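Local coordinates for spike protein P5 (Enterobacteria phage PRD1, PDB 1YQ5) that forms, with proteins P31 and P2, the spikes at the fivefold vertices of the phage capsid and is essential for infectivity, at residues M10-T13 with S14-G17; T45-A49 with G50-A54; L124-D127 with G128-L131. All coordinates share one frame; numbering follows the deposited sequence.

Interaction 1 of 3, residues M10-T13 with S14-G17; sequences MYST and STGG
Tyr11 lays its ring along the backbone of Thr15, Gly16 and Gly17. Its CB bond leaves away from these residues. With CG anti to the backbone N (chi1 -161°), the ring still comes back to them. CD1 meets Thr15 O at 3.5 Å, and CE1 meets Gly16 O at 3.4 Å, both obliquely to the ring. CZ lies 3.4 Å from Gly17 CA, which sits over one face, offset toward the rim, in a CH-pi contact. At the tip, OH hydrogen-bonds to Asp30 O. The contact is a type I beta turn, Ser12 to Thr15, within a wider loop that follows strand 5-11 in the C-terminal jelly-roll domain of P5. Ser12 O holds both by accepting twice, from opposite faces of its plane. Thr15 N donates from above the plane and closes the turn. Gly17 N donates at 2.9 Å, tilted from the plane, and closes the wider loop. Ser12 OG and Thr15 OG1 share a hydrogen bond of 2.8 Å in which either may donate. The selenomethionine Met10 crosses Thr15 at about a right angle, with CE 3.8 Å from Thr15 CG2. Water 1 bridges Thr13 O and Gly17 O, donating to both.

Interaction 2 of 3, residues T45-A49 with G50-A54; sequences TKSAA and GIQLA
Thr45 and Gln52 form an antiparallel hydrogen-bonded pair. Gln52 N donates to Thr45 O at 2.8 Å, and Thr45 N to Gln52 O at 3.2 Å. Lys46 and Ile51 make the next, non-hydrogen-bonded pair. Beyond them, Ser47 N donates to Gly50 O at 2.8 Å. The single N-H of Gly50 is shared in return between Ser47 O at 3.2 Å and Ser47 OG at 3.3 Å, a bifurcated bond with two long arms.

The polar side-chain contacts centre on Ser47. Its OG stands between the backbone N and the carbonyl carbon (chi1 81°), within reach of the N-H groups of Ala49 and Gly50. From Ala49 N it accepts at 3.0 Å, which makes an ST turn. Water 4 bridges Thr45 OG1 and Gln52 O. Lys46 NZ is held outside the hairpin by Ala34 O and Thr36 OG1.

The van der Waals contacts are fewer. Gln52 bends at chi2 (-72°) and brings CG to 3.7 Å from Ser47 CB. Its CB lies beside a hydroxyl, 3.6 Å from Thr45 OG1. On the face of Lys46 and Ile51, Ile51 turns inward onto Leu7 and Phe122. The whole is a two-residue beta hairpin closed by a type I turn. It joins strands 44-46 and 51-53, and strand 44-46 is the margin of its jelly-roll sheet within this chain.

Interaction 3 of 3, residues L124-D127 with G128-L131; sequences LCND and GAAL
Leu131 points back at strand 119-126 and packs its two methyls against different residues. CD1 meets Leu124 CD1 at 3.8 Å, with the two side chains crossing at about a right angle. The same CD1 lies 4.1 Å from Cys125 CA. CD2 turns to Asn126 CB, 4.0 Å away. The first torsion of Leu131 (chi1 -56°) aims CG at the strand, and the branch at CG then sends the methyls to different residues. Leu124 continues this tight, buried part onto Met65 and Val67 of strand 59-68, and Leu131 onto Tyr77. Asn126 belongs to it too, with CB 3.3 Å from Ala129 O. Its CG stands anti to the backbone N (chi1 178°), which sets the amide beside the backbone nitrogens of Gly128 and Ala129.

Toward the bend the two runs draw together, and the contact turns from methyls to polar groups and water. Water 5 accepts from Asn126 N at 2.9 Å and lies 2.8 Å from Ala129 O, to which it may donate. The solvent side is at the bend itself. Gly128 is exposed there, and Asp127 partly so. The CB bond of Asp127 points away from the following residues. Its OD1 hydrogen-bonds to Asn76 N and so ties the bend to the start of strand 76-83. The arrangement is a strand end running into a connecting loop, which leads from strand 119-126 in one jelly-roll sheet to strand 135-142 in the other.

How the interactions relate
All three contacts are local and lie in one jelly-roll domain, and none is wholly buried. Interaction 2 joins two paired strands, while interactions 1 and 3 run from a strand into a loop. Interaction 3 has the largest buried share, and leucine methyls carry its inner part. Interactions 1 and 2 rely mainly on backbone bonds and hydroxyls, with an aromatic ring over a glycine in interaction 1. Interaction 1 leaves strand 5-11 of one sheet. Interactions 2 and 3 reach the other sheet, where strands 51-53 and 119-126 are neighbours. Those two lie on opposite sides of the chain's centre, with centres about 24 Å apart. Interaction 1 is about 16 Å from each, centre to centre. None touches another.

Interaction 1 of 3, residues M10-T13 with S14-G17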
HETATM    1  N   MSE A  10      -3.636 -15.185  -9.352  1.00 12.10           N
HETATM    2  CA  MSE A  10      -3.846 -15.923  -8.117  1.00 14.34           C
HETATM    3  C   MSE A  10      -2.804 -17.040  -8.194  1.00 14.21           C
HETATM    4  O   MSE A  10      -2.832 -17.875  -9.103  1.00 14.05           O
HETATM    5  CB  MSE A  10      -5.266 -16.491  -8.053  1.00 15.51           C
HETATM    6  CG  MSE A  10      -5.670 -17.008  -6.672  1.00 20.37           C
HETATM    7 SE   MSE A  10      -4.908 -18.743  -6.279  1.00 29.84          SE
HETATM    8  CE  MSE A  10      -6.110 -19.791  -7.382  1.00 24.19           C
ATOM      9  N   TYR A  11      -1.886 -17.031  -7.235  1.00 14.52           N
ATOM     10  CA  TYR A  11      -0.771 -17.972  -7.163  1.00 13.98           C
ATOM     11  C   TYR A  11      -0.928 -18.898  -5.953  1.00 13.09           C
ATOM     12  O   TYR A  11      -1.113 -18.432  -4.829  1.00 13.24           O
ATOM     13  CB  TYR A  11       0.510 -17.142  -7.040  1.00 13.76           C
ATOM     14  CG  TYR A  11       1.820 -17.815  -7.381  1.00 13.37           C
ATOM     15  CD1 TYR A  11       2.027 -18.408  -8.625  1.00 14.56           C
ATOM     16  CD2 TYR A  11       2.895 -17.759  -6.492  1.00 13.46           C
ATOM     17  CE1 TYR A  11       3.280 -18.921  -8.981  1.00 13.56           C
ATOM     18  CE2 TYR A  11       4.149 -18.267  -6.835  1.00 12.28           C
ATOM     19  CZ  TYR A  11       4.336 -18.842  -8.080  1.00 13.50           C
ATOM     20  OH  TYR A  11       5.585 -19.314  -8.431  1.00 11.87           O
ATOM     21  N   SER A  12      -0.859 -20.204  -6.189  1.00 12.37           N
ATOM     22  CA  SER A  12      -0.994 -21.194  -5.117  1.00 12.48           C
ATOM     23  C   SER A  12      -0.260 -22.465  -5.528  1.00 12.49           C
ATOM     24  O   SER A  12       0.262 -22.545  -6.638  1.00 11.86           O
ATOM     25  CB  SER A  12      -2.464 -21.541  -4.892  1.00 13.83           C
ATOM     26  OG  SER A  12      -2.972 -22.270  -5.999  1.00 10.64           O
ATOM     27  N   THR A  13      -0.234 -23.459  -4.642  1.00 12.46           N
ATOM     28  CA  THR A  13       0.426 -24.723  -4.953  1.00 12.61           C
ATOM     29  C   THR A  13      -0.288 -25.394  -6.124  1.00 14.36           C
ATOM     30  O   THR A  13       0.301 -26.204  -6.840  1.00 14.79           O
ATOM     31  CB  THR A  13       0.404 -25.697  -3.757  1.00 13.60           C
ATOM     32  OG1 THR A  13      -0.951 -25.926  -3.349  1.00 10.80           O
ATOM     33  CG2 THR A  13       1.207 -25.134  -2.593  1.00 12.95           C
ATOM     34  N   SER A  14      -1.561 -25.050  -6.315  1.00 13.15           N
ATOM     35  CA  SER A  14      -2.357 -25.617  -7.402  1.00 14.06           C
ATOM     36  C   SER A  14      -2.271 -24.788  -8.676  1.00 13.52           C
ATOM     37  O   SER A  14      -2.609 -25.269  -9.763  1.00 13.01           O
ATOM     38  CB  SER A  14      -3.827 -25.726  -6.985  1.00 13.79           C
ATOM     39  OG  SER A  14      -3.977 -26.591  -5.875  1.00 13.92           O
ATOM     40  N   THR A  15      -1.825 -23.543  -8.549  1.00 13.38           N
ATOM     41  CA  THR A  15      -1.728 -22.670  -9.704  1.00 13.40           C
ATOM     42  C   THR A  15      -0.347 -22.066  -9.944  1.00 14.71           C
ATOM     43  O   THR A  15      -0.159 -20.851  -9.851  1.00 13.60           O
ATOM     44  CB  THR A  15      -2.783 -21.530  -9.630  1.00 13.10           C
ATOM     45  OG1 THR A  15      -2.662 -20.839  -8.383  1.00 13.86           O
ATOM     46  CG2 THR A  15      -4.194 -22.099  -9.753  1.00 12.09           C
ATOM     47  N   GLY A  16       0.620 -22.935 -10.230  1.00 15.16           N
ATOM     48  CA  GLY A  16       1.965 -22.487 -10.553  1.00 14.34           C
ATOM     49  C   GLY A  16       3.017 -22.249  -9.491  1.00 14.47           C
ATOM     50  O   GLY A  16       4.176 -22.037  -9.832  1.00 14.82           O
ATOM     51  N   GLY A  17       2.650 -22.284  -8.215  1.00 14.22           N
ATOM     52  CA  GLY A  17       3.642 -22.027  -7.187  1.00 14.30           C
ATOM     53  C   GLY A  17       4.400 -23.242  -6.694  1.00 15.61           C
ATOM     54  O   GLY A  17       3.999 -24.377  -6.949  1.00 16.25           O
TER
HETATM   55  O   HOH W   1       2.913 -26.914  -6.162  1.00 16.35           O
HETATM   56  O   HOH W   2       0.544 -25.953  -9.932  1.00 28.34           O
HETATM   57  O   HOH W   3      -1.591 -28.592  -4.394  1.00 34.73           O

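Interaction 2 of 3, residues T45-A49 with G50-A54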
ATOM      1  N   THR A  45       2.092  -9.149 -18.930  1.00 17.01           N
ATOM      2  CA  THR A  45       1.846 -10.575 -19.095  1.00 17.45           C
ATOM      3  C   THR A  45       2.671 -11.420 -18.127  1.00 17.29           C
ATOM      4  O   THR A  45       3.809 -11.073 -17.801  1.00 17.71           O
ATOM      5  CB  THR A  45       2.185 -11.002 -20.526  1.00 17.52           C
ATOM      6  OG1 THR A  45       3.554 -10.689 -20.795  1.00 17.26           O
ATOM      7  CG2 THR A  45       1.312 -10.251 -21.526  1.00 18.79           C
ATOM      8  N   LYS A  46       2.099 -12.531 -17.674  1.00 16.28           N
ATOM      9  CA  LYS A  46       2.792 -13.420 -16.750  1.00 14.77           C
ATOM     10  C   LYS A  46       3.850 -14.238 -17.482  1.00 15.84           C
ATOM     11  O   LYS A  46       3.689 -14.568 -18.658  1.00 15.91           O
ATOM     12  CB  LYS A  46       1.792 -14.361 -16.068  1.00 14.64           C
ATOM     13  CG  LYS A  46       1.030 -15.282 -17.022  1.00 14.31           C
ATOM     14  CD  LYS A  46      -0.107 -16.006 -16.302  1.00 13.49           C
ATOM     15  CE  LYS A  46      -0.879 -16.928 -17.246  1.00 14.19           C
ATOM     16  NZ  LYS A  46      -2.088 -17.508 -16.588  1.00 13.08           N
ATOM     17  N   SER A  47       4.932 -14.559 -16.782  1.00 14.78           N
ATOM     18  CA  SER A  47       6.007 -15.351 -17.370  1.00 14.91           C
ATOM     19  C   SER A  47       6.761 -16.074 -16.261  1.00 14.75           C
ATOM     20  O   SER A  47       6.503 -15.856 -15.074  1.00 13.97           O
ATOM     21  CB  SER A  47       6.988 -14.452 -18.124  1.00 16.59           C
ATOM     22  OG  SER A  47       7.901 -13.852 -17.217  1.00 15.86           O
ATOM     23  N   ALA A  48       7.699 -16.927 -16.652  1.00 13.09           N
ATOM     24  CA  ALA A  48       8.496 -17.666 -15.690  1.00 12.98           C
ATOM     25  C   ALA A  48       9.378 -16.718 -14.874  1.00 12.12           C
ATOM     26  O   ALA A  48       9.848 -17.080 -13.803  1.00 11.55           O
ATOM     27  CB  ALA A  48       9.363 -18.699 -16.412  1.00 14.37           C
ATOM     28  N   ALA A  49       9.591 -15.507 -15.384  1.00 11.96           N
ATOM     29  CA  ALA A  49      10.427 -14.512 -14.704  1.00 12.58           C
ATOM     30  C   ALA A  49       9.642 -13.603 -13.749  1.00 12.42           C
ATOM     31  O   ALA A  49      10.205 -13.055 -12.805  1.00 12.01           O
ATOM     32  CB  ALA A  49      11.160 -13.658 -15.737  1.00 13.52           C
ATOM     33  N   GLY A  50       8.348 -13.448 -14.006  1.00 12.80           N
ATOM     34  CA  GLY A  50       7.504 -12.603 -13.174  1.00 12.73           C
ATOM     35  C   GLY A  50       6.439 -12.009 -14.071  1.00 13.57           C
ATOM     36  O   GLY A  50       5.742 -12.744 -14.768  1.00 14.66           O
ATOM     37  N   ILE A  51       6.295 -10.689 -14.065  1.00 13.07           N
ATOM     38  CA  ILE A  51       5.325 -10.052 -14.946  1.00 13.17           C
ATOM     39  C   ILE A  51       6.095  -9.164 -15.916  1.00 13.50           C
ATOM     40  O   ILE A  51       6.756  -8.207 -15.509  1.00 14.34           O
ATOM     41  CB  ILE A  51       4.296  -9.206 -14.170  1.00 12.31           C
ATOM     42  CG1 ILE A  51       3.427 -10.117 -13.299  1.00 11.00           C
ATOM     43  CG2 ILE A  51       3.407  -8.441 -15.151  1.00 12.51           C
ATOM     44  CD1 ILE A  51       2.345  -9.380 -12.526  1.00 12.08           C
ATOM     45  N   GLN A  52       6.012  -9.506 -17.197  1.00 13.90           N
ATOM     46  CA  GLN A  52       6.707  -8.780 -18.255  1.00 14.85           C
ATOM     47  C   GLN A  52       6.016  -7.478 -18.637  1.00 14.41           C
ATOM     48  O   GLN A  52       4.787  -7.412 -18.707  1.00 15.27           O
ATOM     49  CB  GLN A  52       6.788  -9.640 -19.522  1.00 15.93           C
ATOM     50  CG  GLN A  52       7.383 -11.032 -19.357  1.00 18.11           C
ATOM     51  CD  GLN A  52       8.874 -11.004 -19.115  1.00 19.29           C
ATOM     52  OE1 GLN A  52       9.592 -10.179 -19.688  1.00 21.28           O
ATOM     53  NE2 GLN A  52       9.355 -11.914 -18.282  1.00 16.60           N
ATOM     54  N   LEU A  53       6.815  -6.446 -18.893  1.00 14.04           N
ATOM     55  CA  LEU A  53       6.284  -5.160 -19.339  1.00 13.76           C
ATOM     56  C   LEU A  53       6.666  -5.062 -20.810  1.00 14.49           C
ATOM     57  O   LEU A  53       7.847  -5.124 -21.149  1.00 13.83           O
ATOM     58  CB  LEU A  53       6.906  -3.993 -18.568  1.00 12.47           C
ATOM     59  CG  LEU A  53       6.261  -3.629 -17.225  1.00 12.59           C
ATOM     60  CD1 LEU A  53       6.456  -4.760 -16.231  1.00 10.52           C
ATOM     61  CD2 LEU A  53       6.872  -2.340 -16.700  1.00 12.73           C
ATOM     62  N   ALA A  54       5.667  -4.926 -21.678  1.00 15.57           N
ATOM     63  CA  ALA A  54       5.908  -4.836 -23.119  1.00 15.81           C
ATOM     64  C   ALA A  54       6.680  -3.574 -23.490  1.00 15.63           C
ATOM     65  O   ALA A  54       6.617  -2.563 -22.789  1.00 15.37           O
ATOM     66  CB  ALA A  54       4.580  -4.877 -23.871  1.00 14.88           C
TER
HETATM   67  O   HOH W   4       4.012  -7.958 -21.581  1.00 20.59           O

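Interaction 3 of 3, residues L124-D127 with G128-L131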
ATOM      1  N   LEU A 124       8.221 -13.831  -1.706  1.00 11.42           N
ATOM      2  CA  LEU A 124       7.821 -13.698  -0.314  1.00 11.04           C
ATOM      3  C   LEU A 124       8.073 -15.025   0.388  1.00 11.51           C
ATOM      4  O   LEU A 124       8.297 -16.049  -0.263  1.00 11.22           O
ATOM      5  CB  LEU A 124       6.337 -13.302  -0.211  1.00 11.21           C
ATOM      6  CG  LEU A 124       5.235 -14.241  -0.715  1.00 12.48           C
ATOM      7  CD1 LEU A 124       5.109 -15.456   0.204  1.00 13.85           C
ATOM      8  CD2 LEU A 124       3.914 -13.483  -0.748  1.00 13.73           C
ATOM      9  N   CYS A 125       8.052 -14.996   1.713  1.00 10.77           N
ATOM     10  CA  CYS A 125       8.263 -16.186   2.524  1.00 12.18           C
ATOM     11  C   CYS A 125       7.894 -15.793   3.932  1.00 11.99           C
ATOM     12  O   CYS A 125       7.447 -14.674   4.172  1.00 11.87           O
ATOM     13  CB  CYS A 125       9.738 -16.592   2.529  1.00 11.73           C
ATOM     14  SG  CYS A 125      10.804 -15.492   3.554  1.00 14.07           S
ATOM     15  N   ASN A 126       8.058 -16.733   4.851  1.00 10.69           N
ATOM     16  CA  ASN A 126       7.849 -16.466   6.262  1.00 12.76           C
ATOM     17  C   ASN A 126       9.270 -16.705   6.759  1.00 13.15           C
ATOM     18  O   ASN A 126       9.933 -17.643   6.299  1.00 13.24           O
ATOM     19  CB  ASN A 126       6.901 -17.473   6.897  1.00 13.20           C
ATOM     20  CG  ASN A 126       6.711 -17.219   8.376  1.00 14.38           C
ATOM     21  OD1 ASN A 126       5.838 -16.442   8.785  1.00 16.17           O
ATOM     22  ND2 ASN A 126       7.544 -17.850   9.191  1.00 11.79           N
ATOM     23  N   ASP A 127       9.752 -15.877   7.676  1.00 13.46           N
ATOM     24  CA  ASP A 127      11.124 -16.031   8.143  1.00 13.77           C
ATOM     25  C   ASP A 127      11.361 -17.187   9.108  1.00 14.12           C
ATOM     26  O   ASP A 127      12.504 -17.474   9.454  1.00 12.16           O
ATOM     27  CB  ASP A 127      11.624 -14.724   8.773  1.00 14.03           C
ATOM     28  CG  ASP A 127      10.840 -14.326  10.013  1.00 14.30           C
ATOM     29  OD1 ASP A 127       9.979 -15.106  10.470  1.00 13.65           O
ATOM     30  OD2 ASP A 127      11.091 -13.221  10.532  1.00 12.79           O
ATOM     31  N   GLY A 128      10.294 -17.858   9.531  1.00 14.06           N
ATOM     32  CA  GLY A 128      10.460 -18.957  10.466  1.00 14.11           C
ATOM     33  C   GLY A 128       9.889 -20.299  10.041  1.00 14.00           C
ATOM     34  O   GLY A 128      10.079 -21.298  10.733  1.00 14.70           O
ATOM     35  N   ALA A 129       9.190 -20.343   8.914  1.00 13.11           N
ATOM     36  CA  ALA A 129       8.610 -21.603   8.465  1.00 13.25           C
ATOM     37  C   ALA A 129       8.285 -21.609   6.980  1.00 14.15           C
ATOM     38  O   ALA A 129       8.056 -20.560   6.376  1.00 15.08           O
ATOM     39  CB  ALA A 129       7.352 -21.906   9.273  1.00 13.98           C
ATOM     40  N   ALA A 130       8.264 -22.802   6.395  1.00 14.30           N
ATOM     41  CA  ALA A 130       7.954 -22.945   4.978  1.00 15.68           C
ATOM     42  C   ALA A 130       6.460 -22.729   4.763  1.00 15.32           C
ATOM     43  O   ALA A 130       5.666 -22.909   5.683  1.00 15.98           O
ATOM     44  CB  ALA A 130       8.358 -24.333   4.498  1.00 17.21           C
ATOM     45  N   LEU A 131       6.078 -22.335   3.551  1.00 14.73           N
ATOM     46  CA  LEU A 131       4.671 -22.110   3.228  1.00 13.90           C
ATOM     47  C   LEU A 131       4.222 -23.136   2.193  1.00 13.57           C
ATOM     48  O   LEU A 131       4.796 -23.217   1.110  1.00 14.11           O
ATOM     49  CB  LEU A 131       4.469 -20.702   2.662  1.00 14.01           C
ATOM     50  CG  LEU A 131       4.942 -19.527   3.524  1.00 15.48           C
ATOM     51  CD1 LEU A 131       4.681 -18.221   2.784  1.00 16.09           C
ATOM     52  CD2 LEU A 131       4.217 -19.543   4.862  1.00 14.82           C
TER
HETATM   53  O   HOH W   5       8.401 -19.425   3.856  1.00 10.03           O